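Local coordinates for geranyltranstransferase (Thermotoga neapolitana, PDB 4WK5), which probably acts as a magnesium-dependent prenyltransferase of the FPP/GGPP synthase family, joining isoprenoid diphosphates into longer chains, at residues R58-D70 / G276-K288. Residues are numbered along the deposited sequence; the frame is centred on the assembly and turned at random.
Sequences RIRPLLVLTVGED and GLHRTFDFLRNLK
Phe283 pushes its ring as a knob between Ile59, Leu62, Leu63 and Thr66, with Phe283 CZ 3.7 Å from Leu62 CB. The ring reaches this hole because CG stands anti to the backbone N (chi1 175°), turned toward helix 59-70. Beyond it, Ile59 CG2 lies 3.7 Å from Leu287 CD1, tip to tip. One helical turn from Phe283, Thr280 is the second knob, its CG2 against Leu63 and Val67. Thr280 OG1 donates to Asp70 OD2 at 2.7 Å, on the anti side and 30° out of the carboxylate plane, while Thr280 N reaches the syn side of the same oxygen. Asp70 OD1 takes Arg279 N through its syn lone pair at 3.0 Å, so the carboxylate of one helix binds first-turn amides of the other. With Asp70 replaced by an alanine, both amides and Thr280 OG1 would probably lose this shared carboxylate. Glu69 stacks its carboxylate over the Arg279 guanidinium, planes 25° apart, a salt bridge of charge alone; Glu69 OE1 also pairs with Lys24. The two nearly antiparallel helices thus join through the apolar Phe283 knob and the Ile59-Leu287 pair at one end and, at the other, a carboxylate whose negative charge probably gains from the helix dipole.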
loop_
_atom_site.group_PDB
_atom_site.type_symbol
_atom_site.label_atom_id
_atom_site.label_comp_id
_atom_site.label_asym_id
_atom_site.label_seq_id
_atom_site.Cartn_x
_atom_site.Cartn_y
_atom_site.Cartn_z
ATOM N N ARG A 58 11.331 16.682 -6.565
ATOM C CA ARG A 58 11.926 15.354 -6.756
ATOM C C ARG A 58 13.197 15.140 -5.939
ATOM O O ARG A 58 14.096 14.433 -6.372
ATOM C CB ARG A 58 12.248 15.088 -8.244
ATOM C CG ARG A 58 11.111 15.366 -9.230
ATOM C CD ARG A 58 9.843 14.559 -8.909
ATOM N NE ARG A 58 8.881 14.670 -10.008
ATOM C CZ ARG A 58 7.574 14.447 -9.891
ATOM N NH1 ARG A 58 7.042 14.081 -8.722
ATOM N NH2 ARG A 58 6.792 14.583 -10.958
ATOM N N ILE A 59 13.267 15.720 -4.745
ATOM C CA ILE A 59 14.486 15.607 -3.939
ATOM C C ILE A 59 14.829 14.153 -3.591
ATOM O O ILE A 59 15.983 13.736 -3.680
ATOM C CB ILE A 59 14.356 16.434 -2.650
ATOM C CG1 ILE A 59 14.252 17.926 -2.993
ATOM C CG2 ILE A 59 15.533 16.184 -1.730
ATOM C CD1 ILE A 59 15.320 18.414 -3.957
ATOM N N ARG A 60 13.822 13.369 -3.230
ATOM C CA ARG A 60 14.085 11.993 -2.811
ATOM C C ARG A 60 14.618 11.117 -3.949
ATOM O O ARG A 60 15.638 10.450 -3.769
ATOM C CB ARG A 60 12.827 11.377 -2.189
ATOM C CG ARG A 60 12.458 12.010 -0.854
ATOM C CD ARG A 60 10.998 11.698 -0.459
ATOM N NE ARG A 60 10.603 12.448 0.738
ATOM C CZ ARG A 60 10.169 13.706 0.724
ATOM N NH1 ARG A 60 10.062 14.361 -0.421
ATOM N NH2 ARG A 60 9.841 14.313 1.864
ATOM N N PRO A 61 13.948 11.103 -5.124
ATOM C CA PRO A 61 14.532 10.245 -6.166
ATOM C C PRO A 61 15.886 10.764 -6.648
ATOM O O PRO A 61 16.757 9.969 -7.013
ATOM C CB PRO A 61 13.491 10.290 -7.300
ATOM C CG PRO A 61 12.641 11.499 -7.023
ATOM C CD PRO A 61 12.620 11.622 -5.517
ATOM N N LEU A 62 16.064 12.082 -6.658
ATOM C CA LEU A 62 17.369 12.634 -7.018
ATOM C C LEU A 62 18.447 12.171 -6.043
ATOM O O LEU A 62 19.563 11.879 -6.455
ATOM C CB LEU A 62 17.324 14.161 -7.068
ATOM C CG LEU A 62 16.670 14.782 -8.304
ATOM C CD1 LEU A 62 16.406 16.262 -8.067
ATOM C CD2 LEU A 62 17.571 14.587 -9.519
ATOM N N LEU A 63 18.113 12.092 -4.758
ATOM C CA LEU A 63 19.059 11.600 -3.760
ATOM C C LEU A 63 19.423 10.133 -4.008
ATOM O O LEU A 63 20.595 9.760 -3.923
ATOM C CB LEU A 63 18.486 11.788 -2.353
ATOM C CG LEU A 63 19.315 11.427 -1.134
ATOM C CD1 LEU A 63 20.565 12.324 -1.070
ATOM C CD2 LEU A 63 18.438 11.609 0.108
ATOM N N VAL A 64 18.434 9.304 -4.336
ATOM C CA VAL A 64 18.721 7.916 -4.689
ATOM C C VAL A 64 19.715 7.851 -5.862
ATOM O O VAL A 64 20.695 7.096 -5.819
ATOM C CB VAL A 64 17.441 7.151 -5.047
ATOM C CG1 VAL A 64 17.783 5.757 -5.572
ATOM C CG2 VAL A 64 16.516 7.081 -3.822
ATOM N N LEU A 65 19.483 8.658 -6.895
ATOM C CA LEU A 65 20.375 8.649 -8.048
ATOM C C LEU A 65 21.770 9.173 -7.726
ATOM O O LEU A 65 22.756 8.645 -8.238
ATOM C CB LEU A 65 19.778 9.461 -9.204
ATOM C CG LEU A 65 18.506 8.878 -9.823
ATOM C CD1 LEU A 65 18.146 9.640 -11.096
ATOM C CD2 LEU A 65 18.682 7.402 -10.118
ATOM N N THR A 66 21.871 10.207 -6.894
ATOM C CA THR A 66 23.193 10.767 -6.624
ATOM C C THR A 66 24.002 9.852 -5.709
ATOM O O THR A 66 25.196 9.658 -5.930
ATOM C CB THR A 66 23.122 12.186 -6.016
ATOM O OG1 THR A 66 22.659 12.115 -4.657
ATOM C CG2 THR A 66 22.200 13.082 -6.872
ATOM N N VAL A 67 23.356 9.277 -4.695
ATOM C CA VAL A 67 24.051 8.359 -3.798
ATOM C C VAL A 67 24.490 7.125 -4.586
ATOM O O VAL A 67 25.630 6.655 -4.470
ATOM C CB VAL A 67 23.168 7.928 -2.610
ATOM C CG1 VAL A 67 23.835 6.807 -1.826
ATOM C CG2 VAL A 67 22.881 9.127 -1.696
ATOM N N GLY A 68 23.578 6.596 -5.397
ATOM C CA GLY A 68 23.896 5.443 -6.217
ATOM C C GLY A 68 25.024 5.700 -7.196
ATOM O O GLY A 68 25.886 4.842 -7.404
ATOM N N GLU A 69 25.038 6.880 -7.803
ATOM C CA GLU A 69 26.110 7.195 -8.737
ATOM C C GLU A 69 27.434 7.325 -7.986
ATOM O O GLU A 69 28.484 6.910 -8.486
ATOM C CB GLU A 69 25.815 8.474 -9.516
ATOM C CG GLU A 69 26.795 8.692 -10.676
ATOM C CD GLU A 69 26.529 9.965 -11.450
ATOM O OE1 GLU A 69 25.651 10.738 -11.019
ATOM O OE2 GLU A 69 27.196 10.193 -12.484
ATOM N N ASP A 70 27.383 7.881 -6.777
ATOM C CA ASP A 70 28.591 8.037 -5.969
ATOM C C ASP A 70 29.243 6.695 -5.617
ATOM O O ASP A 70 30.463 6.619 -5.495
ATOM C CB ASP A 70 28.289 8.806 -4.680
ATOM C CG ASP A 70 28.348 10.310 -4.863
ATOM O OD1 ASP A 70 29.016 10.791 -5.808
ATOM O OD2 ASP A 70 27.749 11.024 -4.033
ATOM N N GLY A 276 33.656 10.594 0.578
ATOM C CA GLY A 276 33.856 10.776 -0.851
ATOM C C GLY A 276 32.569 10.632 -1.654
ATOM O O GLY A 276 32.602 10.277 -2.829
ATOM N N LEU A 277 31.441 10.923 -1.019
ATOM C CA LEU A 277 30.133 10.900 -1.694
ATOM C C LEU A 277 29.921 12.284 -2.312
ATOM O O LEU A 277 29.052 13.051 -1.883
ATOM C CB LEU A 277 29.006 10.515 -0.713
ATOM C CG LEU A 277 28.805 9.025 -0.380
ATOM C CD1 LEU A 277 30.077 8.283 -0.143
ATOM C CD2 LEU A 277 27.900 8.870 0.832
ATOM N N HIS A 278 30.744 12.586 -3.321
ATOM C CA HIS A 278 30.897 13.932 -3.892
ATOM C C HIS A 278 29.634 14.547 -4.458
ATOM O O HIS A 278 29.312 15.699 -4.173
ATOM C CB HIS A 278 31.936 13.923 -5.025
ATOM C CG HIS A 278 33.304 13.501 -4.600
ATOM N ND1 HIS A 278 34.037 12.563 -5.291
ATOM C CD2 HIS A 278 34.083 13.905 -3.569
ATOM C CE1 HIS A 278 35.206 12.398 -4.699
ATOM N NE2 HIS A 278 35.258 13.199 -3.650
ATOM N N ARG A 279 28.954 13.789 -5.309
ATOM C CA ARG A 279 27.749 14.269 -5.961
ATOM C C ARG A 279 26.668 14.530 -4.935
ATOM O O ARG A 279 25.940 15.511 -5.026
ATOM C CB ARG A 279 27.266 13.263 -6.998
ATOM C CG ARG A 279 28.323 12.942 -8.043
ATOM C CD ARG A 279 27.832 11.874 -8.992
ATOM N NE ARG A 279 28.633 11.833 -10.210
ATOM C CZ ARG A 279 29.762 11.145 -10.335
ATOM N NH1 ARG A 279 30.221 10.442 -9.307
ATOM N NH2 ARG A 279 30.432 11.160 -11.480
ATOM N N THR A 280 26.581 13.648 -3.945
ATOM C CA THR A 280 25.560 13.769 -2.920
ATOM C C THR A 280 25.827 14.993 -2.046
ATOM O O THR A 280 24.915 15.759 -1.726
ATOM C CB THR A 280 25.488 12.494 -2.071
ATOM O OG1 THR A 280 25.270 11.367 -2.934
ATOM C CG2 THR A 280 24.351 12.583 -1.083
ATOM N N PHE A 281 27.090 15.184 -1.686
ATOM C CA PHE A 281 27.517 16.357 -0.940
ATOM C C PHE A 281 27.163 17.647 -1.678
ATOM O O PHE A 281 26.559 18.553 -1.107
ATOM C CB PHE A 281 29.025 16.285 -0.697
ATOM C CG PHE A 281 29.596 17.505 -0.046
ATOM C CD1 PHE A 281 29.498 17.682 1.323
ATOM C CD2 PHE A 281 30.257 18.462 -0.798
ATOM C CE1 PHE A 281 30.034 18.795 1.927
ATOM C CE2 PHE A 281 30.801 19.584 -0.195
ATOM C CZ PHE A 281 30.687 19.750 1.167
ATOM N N ASP A 282 27.539 17.718 -2.951
ATOM C CA ASP A 282 27.264 18.902 -3.754
ATOM C C ASP A 282 25.757 19.151 -3.868
ATOM O O ASP A 282 25.301 20.286 -3.715
ATOM C CB ASP A 282 27.880 18.769 -5.146
ATOM C CG ASP A 282 29.398 18.823 -5.126
ATOM O OD1 ASP A 282 29.978 19.363 -4.156
ATOM O OD2 ASP A 282 30.010 18.331 -6.093
ATOM N N PHE A 283 24.997 18.084 -4.124
ATOM C CA PHE A 283 23.536 18.160 -4.233
ATOM C C PHE A 283 22.928 18.733 -2.952
ATOM O O PHE A 283 22.158 19.703 -2.988
ATOM C CB PHE A 283 22.965 16.766 -4.544
ATOM C CG PHE A 283 21.456 16.697 -4.566
ATOM C CD1 PHE A 283 20.710 17.571 -5.342
ATOM C CD2 PHE A 283 20.794 15.742 -3.824
ATOM C CE1 PHE A 283 19.325 17.491 -5.364
ATOM C CE2 PHE A 283 19.410 15.657 -3.845
ATOM C CZ PHE A 283 18.681 16.540 -4.613
ATOM N N LEU A 284 23.302 18.167 -1.813
ATOM C CA LEU A 284 22.692 18.596 -0.559
ATOM C C LEU A 284 23.239 19.937 -0.077
ATOM O O LEU A 284 22.551 20.672 0.636
ATOM C CB LEU A 284 22.871 17.524 0.514
ATOM C CG LEU A 284 22.141 16.217 0.191
ATOM C CD1 LEU A 284 22.220 15.259 1.350
ATOM C CD2 LEU A 284 20.684 16.474 -0.201
ATOM N N ARG A 285 24.467 20.262 -0.474
ATOM C CA ARG A 285 25.033 21.563 -0.150
ATOM C C ARG A 285 24.272 22.670 -0.873
ATOM O O ARG A 285 23.918 23.682 -0.270
ATOM C CB ARG A 285 26.516 21.621 -0.515
ATOM C CG ARG A 285 27.245 22.837 0.031
ATOM C CD ARG A 285 28.641 22.922 -0.550
ATOM N NE ARG A 285 28.616 22.706 -1.994
ATOM C CZ ARG A 285 29.695 22.660 -2.768
ATOM N NH1 ARG A 285 30.900 22.822 -2.240
ATOM N NH2 ARG A 285 29.565 22.457 -4.071
ATOM N N ASN A 286 24.014 22.474 -2.162
ATOM C CA ASN A 286 23.272 23.464 -2.938
ATOM C C ASN A 286 21.800 23.500 -2.552
ATOM O O ASN A 286 21.117 24.500 -2.758
ATOM C CB ASN A 286 23.416 23.196 -4.437
ATOM C CG ASN A 286 24.842 23.378 -4.926
ATOM O OD1 ASN A 286 25.382 22.529 -5.635
ATOM N ND2 ASN A 286 25.460 24.491 -4.544
ATOM N N LEU A 287 21.324 22.403 -1.974
ATOM C CA LEU A 287 19.940 22.308 -1.533
ATOM C C LEU A 287 19.686 23.169 -0.293
ATOM O O LEU A 287 18.598 23.721 -0.136
ATOM C CB LEU A 287 19.577 20.842 -1.260
ATOM C CG LEU A 287 18.127 20.394 -1.053
ATOM C CD1 LEU A 287 18.048 18.900 -1.278
ATOM C CD2 LEU A 287 17.602 20.722 0.339
ATOM N N LYS A 288 20.682 23.288 0.584
ATOM C CA LYS A 288 20.497 24.038 1.830
ATOM C C LYS A 288 20.258 25.527 1.580
ATOM O O LYS A 288 19.565 26.186 2.357
ATOM C CB LYS A 288 21.694 23.864 2.768
ATOM C CG LYS A 288 21.405 24.363 4.185
ATOM C CD LYS A 288 22.579 24.170 5.125
ATOM C CE LYS A 288 22.322 24.852 6.464
ATOM N NZ LYS A 288 22.494 26.328 6.386
#